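Local coordinates for protein vestitone reductase (Medicago sativa, PDB 2P4H) that reduces (3R)-vestitone stereospecifically with NADPH, the penultimate step in making the phytoalexin medicarpin for plant defence, at residues L209-H223 with L273-P287. Numbering follows the deposited sequence.
Sequences LVLGKKEQIGVTRFH and LTVDELKEIKGARLP
Val219 pairs with Ala284 and Arg221 with Arg285 in parallel register, and the one-residue slip between the two bridges defines a beta bulge. Three backbone bonds support the pairing: Ala284 N to Gly218 O (2.9 Å), Thr220 N to Ala284 O (2.8 Å) and Leu286 N to Arg221 O (3.0 Å). At the bulge, where Thr220 is the extra residue, Ala284 O also takes a weak bond from Arg221 N.

Side chains bind backbone carbonyls farther along. With CG anti to the backbone N (chi1 -173°) and a bend at chi3, Arg221 turns its guanidinium side-on to Leu286 O, which takes NE at 2.8 Å and NH2 at 3.2 Å, both from one face of the carbonyl plane. The oxygen lies nearly in the guanidinium plane, while Arg285 CB covers one face of that group. A leucine in place of Arg221 would probably leave Leu286 O without both side-chain donors and Arg285 CB without its flat partner. His223 ND1 donates in its ring plane to Pro287 O (2.8 Å, N-H...O angle 161°), and Leu286 CD1 sits over one ring face as a CH-pi contact, 4.0 Å from the centroid.

On Arg285, Thr220 CB lies over the guanidinium centre; NH2 forms a salt bridge with Glu257, and a water joins NE to Thr220 OG1 and Ile281 O. Apolar packing precedes the paired strands: Ile217 CD1 meets Leu273 CD1 tip to tip at 3.8 Å and also touches Leu278 CD2, whereas Thr220 CG2 rests on Ile281.

The arrangement is a short parallel strand pairing broken by a beta bulge: strand 284-285 joins strand 219-226 in a small mixed sheet, separate from the seven-stranded parallel sheet of the Rossmann-type NADP-binding fold.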
loop_
_atom_site.group_PDB
_atom_site.type_symbol
_atom_site.label_atom_id
_atom_site.label_comp_id
_atom_site.label_asym_id
_atom_site.label_seq_id
_atom_site.Cartn_x
_atom_site.Cartn_y
_atom_site.Cartn_z
ATOM N N LEU A 209 5.867 2.377 19.801
ATOM C CA LEU A 209 6.680 2.922 20.887
ATOM C C LEU A 209 6.129 4.211 21.500
ATOM O O LEU A 209 6.464 4.547 22.637
ATOM C CB LEU A 209 8.128 3.140 20.427
ATOM C CG LEU A 209 8.942 1.889 20.074
ATOM C CD1 LEU A 209 10.379 2.308 19.782
ATOM C CD2 LEU A 209 8.907 0.880 21.219
ATOM N N VAL A 210 5.288 4.933 20.766
ATOM C CA VAL A 210 4.712 6.168 21.303
ATOM C C VAL A 210 3.209 6.079 21.551
ATOM O O VAL A 210 2.658 6.881 22.306
ATOM C CB VAL A 210 4.972 7.378 20.376
ATOM C CG1 VAL A 210 6.467 7.635 20.262
ATOM C CG2 VAL A 210 4.361 7.133 19.012
ATOM N N LEU A 211 2.555 5.105 20.921
ATOM C CA LEU A 211 1.109 4.911 21.051
ATOM C C LEU A 211 0.730 3.692 21.879
ATOM O O LEU A 211 -0.321 3.671 22.524
ATOM C CB LEU A 211 0.463 4.765 19.669
ATOM C CG LEU A 211 0.222 6.014 18.823
ATOM C CD1 LEU A 211 -0.225 5.617 17.425
ATOM C CD2 LEU A 211 -0.834 6.867 19.496
ATOM N N GLY A 212 1.579 2.671 21.849
ATOM C CA GLY A 212 1.281 1.461 22.589
ATOM C C GLY A 212 2.204 1.174 23.753
ATOM O O GLY A 212 3.024 2.007 24.139
ATOM N N LYS A 213 2.056 -0.018 24.317
ATOM C CA LYS A 213 2.873 -0.442 25.441
ATOM C C LYS A 213 3.749 -1.615 25.025
ATOM O O LYS A 213 3.580 -2.173 23.940
ATOM C CB LYS A 213 1.982 -0.842 26.617
ATOM C CG LYS A 213 1.153 0.306 27.170
ATOM C CD LYS A 213 0.223 -0.155 28.279
ATOM C CE LYS A 213 -0.809 -1.143 27.760
ATOM N NZ LYS A 213 -1.751 -1.569 28.831
ATOM N N LYS A 214 4.682 -1.982 25.894
ATOM C CA LYS A 214 5.595 -3.084 25.624
ATOM C C LYS A 214 4.856 -4.363 25.235
ATOM O O LYS A 214 5.338 -5.137 24.408
ATOM C CB LYS A 214 6.470 -3.343 26.852
ATOM C CG LYS A 214 7.535 -4.404 26.649
ATOM C CD LYS A 214 8.382 -4.572 27.900
ATOM C CE LYS A 214 9.446 -5.639 27.708
ATOM N NZ LYS A 214 10.266 -5.828 28.936
ATOM N N GLU A 215 3.684 -4.578 25.827
ATOM C CA GLU A 215 2.892 -5.774 25.547
ATOM C C GLU A 215 2.349 -5.825 24.120
ATOM O O GLU A 215 1.967 -6.890 23.636
ATOM C CB GLU A 215 1.717 -5.884 26.528
ATOM C CG GLU A 215 2.114 -5.952 27.995
ATOM C CD GLU A 215 2.281 -4.583 28.626
ATOM O OE1 GLU A 215 3.154 -3.813 28.177
ATOM O OE2 GLU A 215 1.529 -4.275 29.575
ATOM N N GLN A 216 2.312 -4.680 23.450
ATOM C CA GLN A 216 1.805 -4.627 22.085
ATOM C C GLN A 216 2.895 -4.790 21.032
ATOM O O GLN A 216 2.632 -4.665 19.838
ATOM C CB GLN A 216 1.057 -3.313 21.854
ATOM C CG GLN A 216 -0.262 -3.220 22.604
ATOM C CD GLN A 216 -0.973 -1.906 22.366
ATOM O OE1 GLN A 216 -0.480 -0.845 22.745
ATOM N NE2 GLN A 216 -2.139 -1.969 21.731
ATOM N N ILE A 217 4.118 -5.075 21.468
ATOM C CA ILE A 217 5.220 -5.253 20.530
ATOM C C ILE A 217 5.205 -6.641 19.892
ATOM O O ILE A 217 5.220 -7.661 20.585
ATOM C CB ILE A 217 6.589 -5.027 21.218
ATOM C CG1 ILE A 217 6.731 -3.554 21.616
ATOM C CG2 ILE A 217 7.723 -5.427 20.277
ATOM C CD1 ILE A 217 7.999 -3.241 22.391
ATOM N N GLY A 218 5.158 -6.663 18.564
ATOM C CA GLY A 218 5.162 -7.911 17.820
ATOM C C GLY A 218 6.331 -7.858 16.859
ATOM O O GLY A 218 7.307 -8.590 17.007
ATOM N N VAL A 219 6.233 -6.975 15.871
ATOM C CA VAL A 219 7.297 -6.790 14.893
ATOM C C VAL A 219 8.449 -6.016 15.544
ATOM O O VAL A 219 8.225 -5.002 16.216
ATOM C CB VAL A 219 6.771 -6.005 13.673
ATOM C CG1 VAL A 219 7.922 -5.583 12.775
ATOM C CG2 VAL A 219 5.781 -6.866 12.899
ATOM N N THR A 220 9.675 -6.504 15.360
ATOM C CA THR A 220 10.846 -5.850 15.929
ATOM C C THR A 220 11.815 -5.287 14.884
ATOM O O THR A 220 12.850 -4.722 15.226
ATOM C CB THR A 220 11.580 -6.785 16.902
ATOM O OG1 THR A 220 11.774 -8.061 16.284
ATOM C CG2 THR A 220 10.763 -6.948 18.185
ATOM N N ARG A 221 11.492 -5.480 13.609
ATOM C CA ARG A 221 12.259 -4.887 12.514
ATOM C C ARG A 221 11.214 -4.673 11.436
ATOM O O ARG A 221 10.616 -5.625 10.930
ATOM C CB ARG A 221 13.395 -5.771 11.997
ATOM C CG ARG A 221 14.249 -5.018 10.968
ATOM C CD ARG A 221 15.506 -5.775 10.600
ATOM N NE ARG A 221 15.191 -7.030 9.928
ATOM C CZ ARG A 221 16.004 -8.080 9.889
ATOM N NH1 ARG A 221 17.188 -8.030 10.487
ATOM N NH2 ARG A 221 15.632 -9.182 9.253
ATOM N N PHE A 222 11.000 -3.406 11.103
ATOM C CA PHE A 222 9.972 -2.996 10.155
ATOM C C PHE A 222 10.441 -2.571 8.771
ATOM O O PHE A 222 11.334 -1.724 8.665
ATOM C CB PHE A 222 9.210 -1.776 10.707
ATOM C CG PHE A 222 8.556 -1.979 12.050
ATOM C CD1 PHE A 222 7.173 -2.071 12.142
ATOM C CD2 PHE A 222 9.308 -2.010 13.223
ATOM C CE1 PHE A 222 6.541 -2.183 13.381
ATOM C CE2 PHE A 222 8.679 -2.122 14.472
ATOM C CZ PHE A 222 7.294 -2.207 14.541
ATOM N N HIS A 223 9.861 -3.144 7.715
ATOM C CA HIS A 223 10.160 -2.629 6.383
ATOM C C HIS A 223 9.099 -1.521 6.269
ATOM O O HIS A 223 7.934 -1.721 6.642
ATOM C CB HIS A 223 10.068 -3.686 5.251
ATOM C CG HIS A 223 9.035 -4.758 5.435
ATOM N ND1 HIS A 223 9.316 -6.083 5.176
ATOM C CD2 HIS A 223 7.710 -4.704 5.712
ATOM C CE1 HIS A 223 8.209 -6.798 5.280
ATOM N NE2 HIS A 223 7.220 -5.985 5.605
ATOM N N LEU A 273 10.389 3.345 25.289
ATOM C CA LEU A 273 11.270 2.278 25.738
ATOM C C LEU A 273 12.652 2.529 25.153
ATOM O O LEU A 273 12.792 2.789 23.956
ATOM C CB LEU A 273 10.757 0.920 25.258
ATOM C CG LEU A 273 9.483 0.402 25.927
ATOM C CD1 LEU A 273 8.925 -0.767 25.139
ATOM C CD2 LEU A 273 9.798 -0.015 27.358
ATOM N N THR A 274 13.669 2.447 25.999
ATOM C CA THR A 274 15.041 2.667 25.564
ATOM C C THR A 274 15.646 1.416 24.944
ATOM O O THR A 274 15.105 0.313 25.058
ATOM C CB THR A 274 15.940 3.055 26.746
ATOM O OG1 THR A 274 15.997 1.960 27.671
ATOM C CG2 THR A 274 15.399 4.290 27.455
ATOM N N VAL A 275 16.789 1.593 24.292
ATOM C CA VAL A 275 17.491 0.472 23.703
ATOM C C VAL A 275 17.762 -0.558 24.804
ATOM O O VAL A 275 17.590 -1.758 24.593
ATOM C CB VAL A 275 18.816 0.947 23.059
ATOM C CG1 VAL A 275 19.762 -0.225 22.847
ATOM C CG2 VAL A 275 18.516 1.628 21.724
ATOM N N ASP A 276 18.167 -0.098 25.986
ATOM C CA ASP A 276 18.443 -1.035 27.071
ATOM C C ASP A 276 17.190 -1.806 27.489
ATOM O O ASP A 276 17.254 -3.012 27.739
ATOM C CB ASP A 276 19.030 -0.307 28.283
ATOM C CG ASP A 276 19.651 -1.265 29.283
ATOM O OD1 ASP A 276 20.534 -2.045 28.878
ATOM O OD2 ASP A 276 19.257 -1.240 30.466
ATOM N N GLU A 277 16.055 -1.118 27.556
ATOM C CA GLU A 277 14.804 -1.764 27.942
ATOM C C GLU A 277 14.327 -2.731 26.863
ATOM O O GLU A 277 13.550 -3.649 27.142
ATOM C CB GLU A 277 13.734 -0.704 28.227
ATOM C CG GLU A 277 14.059 0.150 29.451
ATOM C CD GLU A 277 13.062 1.264 29.691
ATOM O OE1 GLU A 277 12.750 2.013 28.742
ATOM O OE2 GLU A 277 12.597 1.403 30.841
ATOM N N LEU A 278 14.809 -2.542 25.638
ATOM C CA LEU A 278 14.431 -3.403 24.520
ATOM C C LEU A 278 15.392 -4.574 24.325
ATOM O O LEU A 278 15.212 -5.377 23.412
ATOM C CB LEU A 278 14.357 -2.587 23.224
ATOM C CG LEU A 278 13.205 -1.585 23.141
ATOM C CD1 LEU A 278 13.429 -0.603 22.000
ATOM C CD2 LEU A 278 11.895 -2.352 22.961
ATOM N N LYS A 279 16.407 -4.672 25.177
ATOM C CA LYS A 279 17.384 -5.753 25.072
ATOM C C LYS A 279 16.730 -7.126 25.099
ATOM O O LYS A 279 15.862 -7.395 25.925
ATOM C CB LYS A 279 18.416 -5.653 26.198
ATOM C CG LYS A 279 19.537 -4.667 25.914
ATOM C CD LYS A 279 20.538 -4.618 27.056
ATOM C CE LYS A 279 21.768 -3.809 26.669
ATOM N NZ LYS A 279 21.405 -2.455 26.181
ATOM N N GLU A 280 17.157 -7.993 24.186
ATOM C CA GLU A 280 16.620 -9.346 24.091
ATOM C C GLU A 280 15.124 -9.355 23.789
ATOM O O GLU A 280 14.446 -10.357 24.019
ATOM C CB GLU A 280 16.879 -10.121 25.388
ATOM C CG GLU A 280 18.347 -10.328 25.715
ATOM C CD GLU A 280 18.547 -11.176 26.956
ATOM O OE1 GLU A 280 18.085 -12.337 26.963
ATOM O OE2 GLU A 280 19.164 -10.685 27.925
ATOM N N ILE A 281 14.611 -8.240 23.276
ATOM C CA ILE A 281 13.194 -8.146 22.942
ATOM C C ILE A 281 12.862 -9.207 21.899
ATOM O O ILE A 281 13.572 -9.356 20.903
ATOM C CB ILE A 281 12.837 -6.742 22.379
ATOM C CG1 ILE A 281 11.325 -6.629 22.167
ATOM C CG2 ILE A 281 13.583 -6.491 21.074
ATOM C CD1 ILE A 281 10.523 -6.608 23.453
ATOM N N LYS A 282 11.788 -9.951 22.135
ATOM C CA LYS A 282 11.372 -11.000 21.212
ATOM C C LYS A 282 10.349 -10.468 20.222
ATOM O O LYS A 282 9.472 -9.680 20.580
ATOM C CB LYS A 282 10.777 -12.179 21.986
ATOM C CG LYS A 282 11.748 -12.848 22.949
ATOM C CD LYS A 282 12.937 -13.445 22.212
ATOM C CE LYS A 282 13.856 -14.196 23.164
ATOM N NZ LYS A 282 14.385 -13.315 24.239
ATOM N N GLY A 283 10.467 -10.895 18.969
ATOM C CA GLY A 283 9.536 -10.443 17.958
ATOM C C GLY A 283 9.917 -10.866 16.556
ATOM O O GLY A 283 10.898 -11.583 16.351
ATOM N N ALA A 284 9.131 -10.412 15.588
ATOM C CA ALA A 284 9.361 -10.735 14.190
ATOM C C ALA A 284 10.267 -9.705 13.524
ATOM O O ALA A 284 9.939 -8.523 13.465
ATOM C CB ALA A 284 8.027 -10.808 13.455
ATOM N N ARG A 285 11.411 -10.165 13.030
ATOM C CA ARG A 285 12.361 -9.298 12.342
ATOM C C ARG A 285 12.057 -9.455 10.856
ATOM O O ARG A 285 12.504 -10.411 10.222
ATOM C CB ARG A 285 13.800 -9.741 12.633
ATOM C CG ARG A 285 14.201 -9.691 14.107
ATOM C CD ARG A 285 14.601 -8.287 14.550
ATOM N NE ARG A 285 14.890 -8.233 15.982
ATOM C CZ ARG A 285 15.331 -7.154 16.625
ATOM N NH1 ARG A 285 15.547 -6.021 15.968
ATOM N NH2 ARG A 285 15.543 -7.204 17.934
ATOM N N LEU A 286 11.287 -8.522 10.304
ATOM C CA LEU A 286 10.899 -8.591 8.899
ATOM C C LEU A 286 12.058 -8.363 7.945
ATOM O O LEU A 286 13.025 -7.682 8.271
ATOM C CB LEU A 286 9.789 -7.581 8.617
ATOM C CG LEU A 286 8.531 -7.793 9.459
ATOM C CD1 LEU A 286 7.549 -6.664 9.195
ATOM C CD2 LEU A 286 7.911 -9.144 9.131
ATOM N N PRO A 287 11.969 -8.937 6.737
ATOM C CA PRO A 287 13.023 -8.792 5.735
ATOM C C PRO A 287 13.040 -7.430 5.064
ATOM O O PRO A 287 12.020 -6.743 4.983
ATOM C CB PRO A 287 12.701 -9.904 4.742
ATOM C CG PRO A 287 11.209 -9.942 4.776
ATOM C CD PRO A 287 10.907 -9.839 6.257
HETATM O O HOH W 1 7.707 2.738 24.302
HETATM O O HOH W 2 12.177 -3.939 29.533
HETATM O O HOH W 3 13.502 -9.522 18.094
#